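Local coordinates for fiber (Human adenovirus 26, PDB 6FJP), which forms, through the C-terminal knob domain described here, the trimeric capsid fiber's head, which probably attaches the virion to host-cell receptors during entry, at residues A[12-17]-A[59-64]; A[135-140]-A[164-169]. All coordinates share one frame; numbering follows the deposited sequence.

In the fold
Both contacts lie in the fiber knob, an antiparallel beta-sandwich that assembles as a trimer, and both join a loop to the four-stranded sheet ordered 58-65, 154-161, 137-144, 123-129. Contact 1 uses the outermost strand 58-65, where the loop between strands 3-5 and 22-31 lies against it. Contact 2 uses the start of the inner strand 137-144, met by the loop after strand 154-161. The centre of contact 1 lies about 7 Å, and that of contact 2 about 19 Å, from the centre of the chain. They follow one another along the chain, with centres 18 Å apart and nearest atoms about 7 Å apart, so one sheet receives two separate loop attachments, one deep and one peripheral.

Contact 1 of 2, residues A[12-17]-A[59-64]; sequences PNCKMS and VKISLL
Cys-14 points its CB at segment 59-64, and chi1 of -175° sets SG trans to the amide nitrogen, where the sulfur rests on two branches of Ile-61. Ile-61 answers with both torsions near -55°, CG1 lying anti to the carbonyl carbon, and this bent chain carries CD1 out to the loop. The methyl stands 3.8 Å from Cys-14 SG, and Ile-61 CG2 is at the same distance from the sulfur, so SG touches the two ends of the branched chain together. Ile-61 CD1 also lies 3.4 Å from the carbonyl oxygen of Lys-15 and 4.2 Å from Met-16 CG, which places it against three successive loop residues.

Met-16 crosses Val-59 at about a right angle. Its chain is extended at chi2 but bends at chi3 (71°), and in the valine conformer given, one of two modelled, Met-16 CE reaches both methyls, 4.0 Å from Val-59 CG1. The CB and CG of Met-16 also border CG1 in that conformer.

The polar link is indirect. A water donates to Met-16 O at 2.9 Å and to Lys-60 O at 3.0 Å, bridging the two backbones where the CA atoms of Met-16 and Val-59 are 6.4 Å apart. The two segments share no direct hydrogen bond, so the loop packs on the strand rather than pairing with it.

The loop's bonds go partly to the other sheet, where Asn-13 and Cys-14 form a classic beta bulge facing Ser-22 of strand 22-31, and partly to the backbones of Ser-76 and Ser-78. Leu-41 of strand 34-43 touches both Met-16 and Ile-61, while strand 58-65 bonds through its backbone to strand 154-161, setting the contact between the two sheets of the sandwich.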
loop_
_atom_site.group_PDB
_atom_site.type_symbol
_atom_site.label_atom_id
_atom_site.label_comp_id
_atom_site.label_asym_id
_atom_site.label_seq_id
_atom_site.Cartn_x
_atom_site.Cartn_y
_atom_site.Cartn_z
ATOM N N PRO A 12 -17.706 6.651 -18.601
ATOM C CA PRO A 12 -16.473 7.422 -18.843
ATOM C C PRO A 12 -16.508 8.761 -18.144
ATOM O O PRO A 12 -17.510 9.446 -18.126
ATOM C CB PRO A 12 -16.351 7.562 -20.344
ATOM C CG PRO A 12 -17.553 6.922 -20.896
ATOM C CD PRO A 12 -18.317 6.194 -19.848
ATOM N N ASN A 13 -15.383 9.115 -17.607
ATOM C CA ASN A 13 -15.232 10.335 -16.803
ATOM C C ASN A 13 -13.912 11.027 -17.035
ATOM O O ASN A 13 -13.599 12.002 -16.333
ATOM C CB ASN A 13 -15.408 10.054 -15.319
ATOM C CG ASN A 13 -14.358 9.116 -14.773
ATOM O OD1 ASN A 13 -13.436 8.686 -15.484
ATOM N ND2 ASN A 13 -14.418 8.837 -13.462
ATOM N N CYS A 14 -13.079 10.575 -17.983
ATOM C CA CYS A 14 -11.702 10.969 -18.019
ATOM C C CYS A 14 -11.193 10.984 -19.461
ATOM O O CYS A 14 -11.726 10.320 -20.328
ATOM C CB CYS A 14 -10.915 9.950 -17.167
ATOM S SG CYS A 14 -9.173 10.278 -16.912
ATOM N N LYS A 15 -10.126 11.796 -19.665
ATOM C CA LYS A 15 -9.429 11.899 -20.948
ATOM C C LYS A 15 -8.042 11.274 -20.853
ATOM O O LYS A 15 -7.183 11.753 -20.113
ATOM C CB LYS A 15 -9.266 13.362 -21.337
ATOM C CG LYS A 15 -8.389 13.575 -22.581
ATOM C CD LYS A 15 -8.393 15.015 -23.027
ATOM C CE LYS A 15 -7.516 15.223 -24.231
ATOM N NZ LYS A 15 -7.310 16.643 -24.565
ATOM N N MET A 16 -7.834 10.205 -21.615
ATOM C CA MET A 16 -6.466 9.671 -21.869
ATOM C C MET A 16 -5.960 10.326 -23.143
ATOM O O MET A 16 -4.880 10.925 -23.096
ATOM C CB MET A 16 -6.478 8.144 -21.992
ATOM C CG MET A 16 -6.766 7.445 -20.690
ATOM S SD MET A 16 -6.752 5.666 -20.792
ATOM C CE MET A 16 -5.006 5.366 -21.014
ATOM N N SER A 17 -6.699 10.143 -24.205
ATOM C CA SER A 17 -6.390 10.704 -25.535
ATOM C C SER A 17 -7.417 11.759 -25.938
ATOM O O SER A 17 -7.059 12.849 -26.397
ATOM C CB SER A 17 -6.355 9.547 -26.566
ATOM O OG SER A 17 -6.361 9.973 -27.908
ATOM N N VAL A 59 1.032 8.172 -20.435
ATOM C CA VAL A 59 -0.321 8.827 -20.267
ATOM C C VAL A 59 -0.454 9.480 -18.897
ATOM O O VAL A 59 -0.381 8.745 -17.866
ATOM C CB VAL A 59 -1.514 7.847 -20.385
ATOM C CG1 VAL A 59 -2.827 8.623 -20.226
ATOM C CG2 VAL A 59 -1.484 7.152 -21.725
ATOM N N LYS A 60 -0.667 10.810 -18.879
ATOM C CA LYS A 60 -0.763 11.514 -17.628
ATOM C C LYS A 60 -2.201 11.977 -17.388
ATOM O O LYS A 60 -2.784 12.726 -18.236
ATOM C CB LYS A 60 0.160 12.709 -17.693
ATOM C CG LYS A 60 0.218 13.561 -16.472
ATOM C CD LYS A 60 1.111 14.773 -16.736
ATOM C CE LYS A 60 1.241 15.633 -15.521
ATOM N NZ LYS A 60 2.148 16.715 -15.882
ATOM N N ILE A 61 -2.765 11.609 -16.275
ATOM C CA ILE A 61 -4.093 12.018 -15.815
ATOM C C ILE A 61 -3.894 13.041 -14.740
ATOM O O ILE A 61 -3.325 12.737 -13.670
ATOM C CB ILE A 61 -4.875 10.809 -15.272
ATOM C CG1 ILE A 61 -4.969 9.673 -16.302
ATOM C CG2 ILE A 61 -6.239 11.240 -14.774
ATOM C CD1 ILE A 61 -5.502 10.055 -17.647
ATOM N N SER A 62 -4.381 14.261 -14.957
ATOM C CA SER A 62 -4.154 15.349 -14.013
ATOM C C SER A 62 -5.432 15.750 -13.273
ATOM O O SER A 62 -6.442 16.099 -13.917
ATOM C CB SER A 62 -3.674 16.566 -14.754
ATOM O OG SER A 62 -2.420 16.337 -15.341
ATOM N N LEU A 63 -5.374 15.739 -11.942
ATOM C CA LEU A 63 -6.417 16.309 -11.112
ATOM C C LEU A 63 -5.852 17.587 -10.488
ATOM O O LEU A 63 -4.887 17.543 -9.712
ATOM C CB LEU A 63 -6.872 15.348 -10.014
ATOM C CG LEU A 63 -7.775 14.216 -10.431
ATOM C CD1 LEU A 63 -7.202 13.273 -11.489
ATOM C CD2 LEU A 63 -8.259 13.434 -9.224
ATOM N N LEU A 64 -6.435 18.728 -10.872
ATOM C CA LEU A 64 -6.021 20.035 -10.385
ATOM C C LEU A 64 -7.078 20.544 -9.449
ATOM O O LEU A 64 -8.272 20.438 -9.767
ATOM C CB LEU A 64 -5.892 21.008 -11.572
ATOM C CG LEU A 64 -4.999 20.509 -12.721
ATOM C CD1 LEU A 64 -4.997 21.539 -13.855
ATOM C CD2 LEU A 64 -3.578 20.181 -12.299
HETATM O O HOH W 1 -3.573 12.709 -21.182
#

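Contact 2 of 2, residues A[135-140]-A[164-169]; sequences YQPVII and KDYSAQ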
loop_
_atom_site.group_PDB
_atom_site.type_symbol
_atom_site.label_atom_id
_atom_site.label_comp_id
_atom_site.label_asym_id
_atom_site.label_seq_id
_atom_site.Cartn_x
_atom_site.Cartn_y
_atom_site.Cartn_z
ATOM N N TYR A 135 2.896 -10.519 -16.772
ATOM C CA TYR A 135 4.013 -10.207 -17.674
ATOM C C TYR A 135 3.883 -8.860 -18.360
ATOM O O TYR A 135 4.662 -8.555 -19.237
ATOM C CB TYR A 135 4.242 -11.348 -18.692
ATOM C CG TYR A 135 3.031 -11.638 -19.555
ATOM C CD1 TYR A 135 2.040 -12.532 -19.137
ATOM C CD2 TYR A 135 2.871 -11.037 -20.773
ATOM C CE1 TYR A 135 0.936 -12.777 -19.933
ATOM C CE2 TYR A 135 1.768 -11.282 -21.581
ATOM C CZ TYR A 135 0.790 -12.171 -21.134
ATOM O OH TYR A 135 -0.281 -12.381 -21.953
ATOM N N GLN A 136 2.889 -8.069 -17.951
ATOM C CA GLN A 136 2.621 -6.775 -18.596
ATOM C C GLN A 136 2.666 -5.612 -17.616
ATOM O O GLN A 136 1.694 -4.908 -17.384
ATOM C CB GLN A 136 1.285 -6.793 -19.338
ATOM C CG GLN A 136 1.235 -7.873 -20.379
ATOM C CD GLN A 136 0.193 -7.712 -21.445
ATOM O OE1 GLN A 136 0.410 -8.024 -22.590
ATOM N NE2 GLN A 136 -0.987 -7.246 -21.065
ATOM N N PRO A 137 3.851 -5.361 -17.044
ATOM C CA PRO A 137 3.970 -4.221 -16.120
ATOM C C PRO A 137 3.774 -2.883 -16.831
ATOM O O PRO A 137 4.145 -2.673 -18.008
ATOM C CB PRO A 137 5.414 -4.326 -15.677
ATOM C CG PRO A 137 6.135 -5.004 -16.785
ATOM C CD PRO A 137 5.136 -6.014 -17.297
ATOM N N VAL A 138 3.207 -1.970 -16.068
ATOM C CA VAL A 138 3.038 -0.550 -16.421
ATOM C C VAL A 138 3.499 0.209 -15.188
ATOM O O VAL A 138 3.018 -0.051 -14.074
ATOM C CB VAL A 138 1.571 -0.262 -16.741
ATOM C CG1 VAL A 138 1.342 1.242 -16.903
ATOM C CG2 VAL A 138 1.121 -1.000 -17.963
ATOM N N ILE A 139 4.390 1.180 -15.366
ATOM C CA ILE A 139 4.831 1.990 -14.221
ATOM C C ILE A 139 3.740 2.991 -13.914
ATOM O O ILE A 139 3.337 3.761 -14.824
ATOM C CB ILE A 139 6.134 2.708 -14.543
ATOM C CG1 ILE A 139 7.226 1.703 -14.956
ATOM C CG2 ILE A 139 6.539 3.552 -13.383
ATOM C CD1 ILE A 139 8.323 2.351 -15.807
ATOM N N ILE A 140 3.308 3.069 -12.676
ATOM C CA ILE A 140 2.456 4.127 -12.193
ATOM C C ILE A 140 3.304 5.115 -11.407
ATOM O O ILE A 140 4.063 4.721 -10.509
ATOM C CB ILE A 140 1.269 3.609 -11.370
ATOM C CG1 ILE A 140 0.326 4.746 -11.035
ATOM C CG2 ILE A 140 1.666 2.831 -10.118
ATOM C CD1 ILE A 140 -0.971 4.351 -10.343
ATOM N N LYS A 164 6.895 -2.153 -23.002
ATOM C CA LYS A 164 6.517 -3.367 -23.724
ATOM C C LYS A 164 5.478 -3.007 -24.796
ATOM O O LYS A 164 4.802 -1.969 -24.755
ATOM C CB LYS A 164 6.051 -4.453 -22.736
ATOM C CG LYS A 164 7.187 -5.034 -21.899
ATOM C CD LYS A 164 6.728 -6.239 -21.087
ATOM C CE LYS A 164 6.171 -7.318 -22.007
ATOM N NZ LYS A 164 6.463 -8.702 -21.517
ATOM N N ASP A 165 5.346 -3.883 -25.779
ATOM C CA ASP A 165 4.445 -3.624 -26.908
ATOM C C ASP A 165 3.087 -4.154 -26.519
ATOM O O ASP A 165 2.901 -5.395 -26.436
ATOM C CB ASP A 165 4.956 -4.334 -28.167
ATOM C CG ASP A 165 4.091 -4.061 -29.427
ATOM O OD1 ASP A 165 3.006 -3.485 -29.338
ATOM O OD2 ASP A 165 4.534 -4.415 -30.558
ATOM N N TYR A 166 2.136 -3.245 -26.222
ATOM C CA TYR A 166 0.787 -3.725 -25.888
ATOM C C TYR A 166 -0.200 -3.404 -27.001
ATOM O O TYR A 166 -1.404 -3.241 -26.754
ATOM C CB TYR A 166 0.317 -3.161 -24.531
ATOM C CG TYR A 166 1.231 -3.483 -23.375
ATOM C CD1 TYR A 166 1.879 -4.744 -23.237
ATOM C CD2 TYR A 166 1.439 -2.536 -22.353
ATOM C CE1 TYR A 166 2.670 -5.008 -22.164
ATOM C CE2 TYR A 166 2.225 -2.806 -21.287
ATOM C CZ TYR A 166 2.872 -4.027 -21.178
ATOM O OH TYR A 166 3.741 -4.353 -20.166
ATOM N N SER A 167 0.281 -3.331 -28.234
ATOM C CA SER A 167 -0.596 -3.087 -29.347
ATOM C C SER A 167 -1.664 -4.179 -29.473
ATOM O O SER A 167 -1.464 -5.349 -29.081
ATOM C CB SER A 167 0.214 -2.925 -30.637
ATOM O OG SER A 167 0.936 -4.083 -30.912
ATOM N N ALA A 168 -2.817 -3.769 -29.968
ATOM C CA ALA A 168 -4.020 -4.565 -30.097
ATOM C C ALA A 168 -4.770 -4.790 -28.809
ATOM O O ALA A 168 -5.901 -5.275 -28.847
ATOM C CB ALA A 168 -3.769 -5.883 -30.829
ATOM N N GLN A 169 -4.229 -4.384 -27.688
ATOM C CA GLN A 169 -4.906 -4.551 -26.405
ATOM C C GLN A 169 -5.640 -3.299 -26.020
ATOM O O GLN A 169 -5.309 -2.166 -26.448
ATOM C CB GLN A 169 -3.910 -4.946 -25.321
ATOM C CG GLN A 169 -3.244 -6.305 -25.576
ATOM C CD GLN A 169 -2.355 -6.727 -24.461
ATOM O OE1 GLN A 169 -2.800 -6.950 -23.353
ATOM N NE2 GLN A 169 -1.033 -6.821 -24.748
HETATM O O HOH W 2 6.485 -2.314 -20.014
#
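Gln-136 and Gln-169 join their amides in a reciprocal pair of hydrogen bonds, the first of the polar links across this contact. Gln-169 NE2 donates to Gln-136 OE1 at 2.9 Å, and Gln-136 NE2 returns the bond to Gln-169 OE1 at 2.9 Å with an N-H...O angle of 166°. The two amide planes are only 27° apart. The return bond falls in the carbonyl plane on a lone pair of Gln-169 OE1, whereas the other donor is tilted from the carbonyl plane of Gln-136. Gln-136 NE2 also bonds Leu-130 O, which anchors the pair to the neighbouring part of the chain.

Two further bonds end on backbone carbonyls. Tyr-166 OH donates to Pro-137 O at 2.8 Å, arriving above the carbonyl plane although that oxygen lies at the edge of the phenol ring. In the conformer given, Lys-164 NZ meets Tyr-135 O at 2.9 Å, nearly in line with the C=O bond, its chain bent at chi3 and chi4. A water donates to Pro-137 O and accepts from Lys-164 N, adding a second link to the same carbonyl.

The loop that supplies Lys-164, Tyr-166 and Gln-169 has its own folded shape. In the modelled conformer, Asp-165 OD1 accepts from Ser-167 N in an Asx turn and also from Ser-167 OG, both from the same face of the carboxylate; a type II turn from Tyr-166 to Gln-169 overlaps it, presenting the glutamine to the start of strand 137-144.

Van der Waals contacts surround Tyr-166. Tyr-166 CE1 lies 3.6 Å from Gln-136 CB, the two side chains running past each other in opposite directions, and Tyr-166 CE2 lies 3.9 Å from Val-138 CG2. Separately, a carbonyl of the same loop, Lys-164 O, sits 4.1 Å above the plane of the Tyr-166 ring, over its centre, and the ring of Trp-162 stacks with that of Tyr-166.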